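PDB 6H6X: 3-polyprenyl-4-hydroxybenzoate decarboxylase and related decarboxylases from Pelotomaculum thermopropionicum, which acts as HmfF, a prenylated-FMN-dependent (de)carboxylase of the UbiD family that interconverts 2,5-furandicarboxylic acid and 2-furoic acid. Local coordinates for residues Ile338-Glu343 / Val365-Ile370. The protein carries 8 engineered substitutions. Numbering follows the deposited sequence.
Sequences IEKKHE and VVDHEI
The last rungs of a parallel beta-alpha-beta unit in the UbiD C-terminal domain lie between Ile338, ending strand 333-338, and Val366 to His368, where strand 362-367 runs out; helix 345-356 makes the crossover. The parallel register rests on Ile338 bridging Asp367, its N-H pointing back to Val366 O (3.0 Å, 162° at the hydrogen) and its O accepting a weak, bent bond from His368 N (2.8 Å, 120°). That carbonyl also meets Asp367 CA at 3.5 Å in a CA-H...O contact. From Asp367 the chain leaves the sheet through a type I turn ending at Ile370, closed by Ile370 N to Asp367 O, while the other segment diverges as a loop.

On the side of the sheet facing helix 345-356, the Ile338 side chain reaches Val365: CG1 sits between backbone N and carbonyl carbon, and CD1 touches Val365 CG1 at 3.8 Å. Both side chains also rest on that helix, Ile338 on Glu345 and Val365 on Ile350.

At the exposed end, Glu339 crosses His368 obliquely. Its CG, anti to the backbone N (chi1 -179°), stands over one imidazole face, 4.2 Å from the ring centroid and displaced toward the rim near CD2, a CH-pi contact; the carboxylate is steeply inclined to the ring.

Past the last direct backbone bond, one water continues the connection, accepting from Lys340 N (3.1 Å) and donating to Asp367 OD1 (2.9 Å), while lying in the His368 ring plane at its edge. The other carboxylate oxygen, Asp367 OD2, accepts from Ile421 N. Lys340 NZ turns to Thr420 OG1 and Ile421 O, beside the calcium site to which Thr420 belongs, and forms a salt bridge with Glu343 OE2 at 2.9 Å, approaching that oxygen from above the carboxylate plane.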
loop_
_atom_site.group_PDB
_atom_site.type_symbol
_atom_site.label_atom_id
_atom_site.label_comp_id
_atom_site.label_asym_id
_atom_site.label_seq_id
_atom_site.Cartn_x
_atom_site.Cartn_y
_atom_site.Cartn_z
ATOM N N ILE B 338 16.766 -1.352 11.405
ATOM C CA ILE B 338 17.911 -1.561 12.288
ATOM C C ILE B 338 17.465 -2.038 13.658
ATOM O O ILE B 338 16.353 -1.785 14.081
ATOM C CB ILE B 338 18.735 -0.289 12.455
ATOM C CG1 ILE B 338 17.929 0.867 13.058
ATOM C CG2 ILE B 338 19.388 0.116 11.141
ATOM C CD1 ILE B 338 18.823 2.091 13.242
ATOM N N GLU B 339 18.321 -2.786 14.333
ATOM C CA GLU B 339 18.105 -3.132 15.745
ATOM C C GLU B 339 18.912 -2.089 16.456
ATOM O O GLU B 339 20.109 -2.245 16.642
ATOM C CB GLU B 339 18.566 -4.560 16.060
ATOM C CG GLU B 339 18.353 -4.993 17.510
ATOM C CD GLU B 339 18.943 -6.399 17.781
ATOM O OE1 GLU B 339 20.182 -6.530 17.682
ATOM O OE2 GLU B 339 18.199 -7.383 18.074
ATOM N N LYS B 340 18.274 -0.988 16.813
ATOM C CA LYS B 340 19.033 0.185 17.254
ATOM C C LYS B 340 19.613 -0.010 18.683
ATOM O O LYS B 340 18.876 -0.420 19.564
ATOM C CB LYS B 340 18.168 1.450 17.171
ATOM C CG LYS B 340 18.879 2.694 17.669
ATOM C CD LYS B 340 18.258 3.989 17.178
ATOM C CE LYS B 340 16.883 4.199 17.758
ATOM N NZ LYS B 340 16.619 5.646 17.907
ATOM N N LYS B 341 20.905 0.292 18.875
ATOM C CA LYS B 341 21.589 0.273 20.204
ATOM C C LYS B 341 21.932 1.686 20.676
ATOM O O LYS B 341 21.803 1.963 21.853
ATOM C CB LYS B 341 22.917 -0.490 20.192
ATOM C CG LYS B 341 22.938 -1.840 19.497
ATOM C CD LYS B 341 22.505 -2.989 20.357
ATOM C CE LYS B 341 23.273 -4.252 19.945
ATOM N NZ LYS B 341 22.777 -5.471 20.640
ATOM N N HIS B 342 22.407 2.553 19.783
ATOM C CA HIS B 342 22.814 3.919 20.143
ATOM C C HIS B 342 22.058 4.906 19.286
ATOM O O HIS B 342 21.836 4.649 18.108
ATOM C CB HIS B 342 24.331 4.102 19.976
ATOM C CG HIS B 342 25.145 3.031 20.664
ATOM N ND1 HIS B 342 25.675 1.940 19.998
ATOM C CD2 HIS B 342 25.494 2.875 21.966
ATOM C CE1 HIS B 342 26.323 1.170 20.856
ATOM N NE2 HIS B 342 26.231 1.716 22.055
ATOM N N GLU B 343 21.669 6.045 19.852
ATOM C CA GLU B 343 21.087 7.094 19.026
ATOM C C GLU B 343 22.226 7.458 18.091
ATOM O O GLU B 343 23.405 7.249 18.437
ATOM C CB GLU B 343 20.607 8.305 19.829
ATOM C CG GLU B 343 19.456 9.059 19.142
ATOM C CD GLU B 343 18.035 8.550 19.498
ATOM O OE1 GLU B 343 17.080 9.343 19.317
ATOM O OE2 GLU B 343 17.834 7.379 19.935
ATOM N N VAL B 365 14.225 5.025 7.887
ATOM C CA VAL B 365 14.833 4.055 8.836
ATOM C C VAL B 365 13.786 3.687 9.883
ATOM O O VAL B 365 13.137 4.550 10.408
ATOM C CB VAL B 365 16.111 4.597 9.531
ATOM C CG1 VAL B 365 16.739 3.529 10.451
ATOM C CG2 VAL B 365 17.128 5.051 8.507
ATOM N N VAL B 366 13.591 2.410 10.143
ATOM C CA VAL B 366 12.642 1.955 11.137
ATOM C C VAL B 366 13.295 0.901 12.051
ATOM O O VAL B 366 14.352 0.364 11.739
ATOM C CB VAL B 366 11.374 1.362 10.535
ATOM C CG1 VAL B 366 10.677 2.419 9.695
ATOM C CG2 VAL B 366 11.701 0.150 9.660
ATOM N N ASP B 367 12.645 0.628 13.175
ATOM C CA ASP B 367 13.090 -0.406 14.081
ATOM C C ASP B 367 12.860 -1.815 13.490
ATOM O O ASP B 367 11.974 -2.031 12.656
ATOM C CB ASP B 367 12.355 -0.232 15.422
ATOM C CG ASP B 367 12.789 1.059 16.163
ATOM O OD1 ASP B 367 14.010 1.216 16.430
ATOM O OD2 ASP B 367 11.940 1.939 16.439
ATOM N N HIS B 368 13.679 -2.759 13.948
ATOM C CA HIS B 368 13.687 -4.172 13.490
ATOM C C HIS B 368 12.352 -4.869 13.480
ATOM O O HIS B 368 12.132 -5.740 12.657
ATOM C CB HIS B 368 14.734 -5.028 14.276
ATOM C CG HIS B 368 14.464 -5.161 15.762
ATOM N ND1 HIS B 368 14.206 -6.374 16.375
ATOM C CD2 HIS B 368 14.434 -4.236 16.754
ATOM C CE1 HIS B 368 14.011 -6.184 17.671
ATOM N NE2 HIS B 368 14.159 -4.898 17.930
ATOM N N GLU B 369 11.439 -4.511 14.363
ATOM C CA GLU B 369 10.132 -5.187 14.389
ATOM C C GLU B 369 9.108 -4.715 13.315
ATOM O O GLU B 369 8.036 -5.320 13.210
ATOM C CB GLU B 369 9.542 -5.171 15.808
ATOM C CG GLU B 369 8.713 -3.950 16.223
ATOM C CD GLU B 369 9.552 -2.713 16.566
ATOM O OE1 GLU B 369 10.775 -2.871 16.868
ATOM O OE2 GLU B 369 8.957 -1.594 16.568
ATOM N N ILE B 370 9.423 -3.647 12.548
ATOM C CA ILE B 370 8.521 -3.156 11.486
ATOM C C ILE B 370 8.803 -4.031 10.282
ATOM O O ILE B 370 9.949 -4.321 9.936
ATOM C CB ILE B 370 8.754 -1.664 11.168
ATOM C CG1 ILE B 370 8.431 -0.779 12.382
ATOM C CG2 ILE B 370 7.949 -1.238 9.943
ATOM C CD1 ILE B 370 6.979 -0.835 12.863
HETATM O O HOH W 1 15.242 -1.249 17.233
#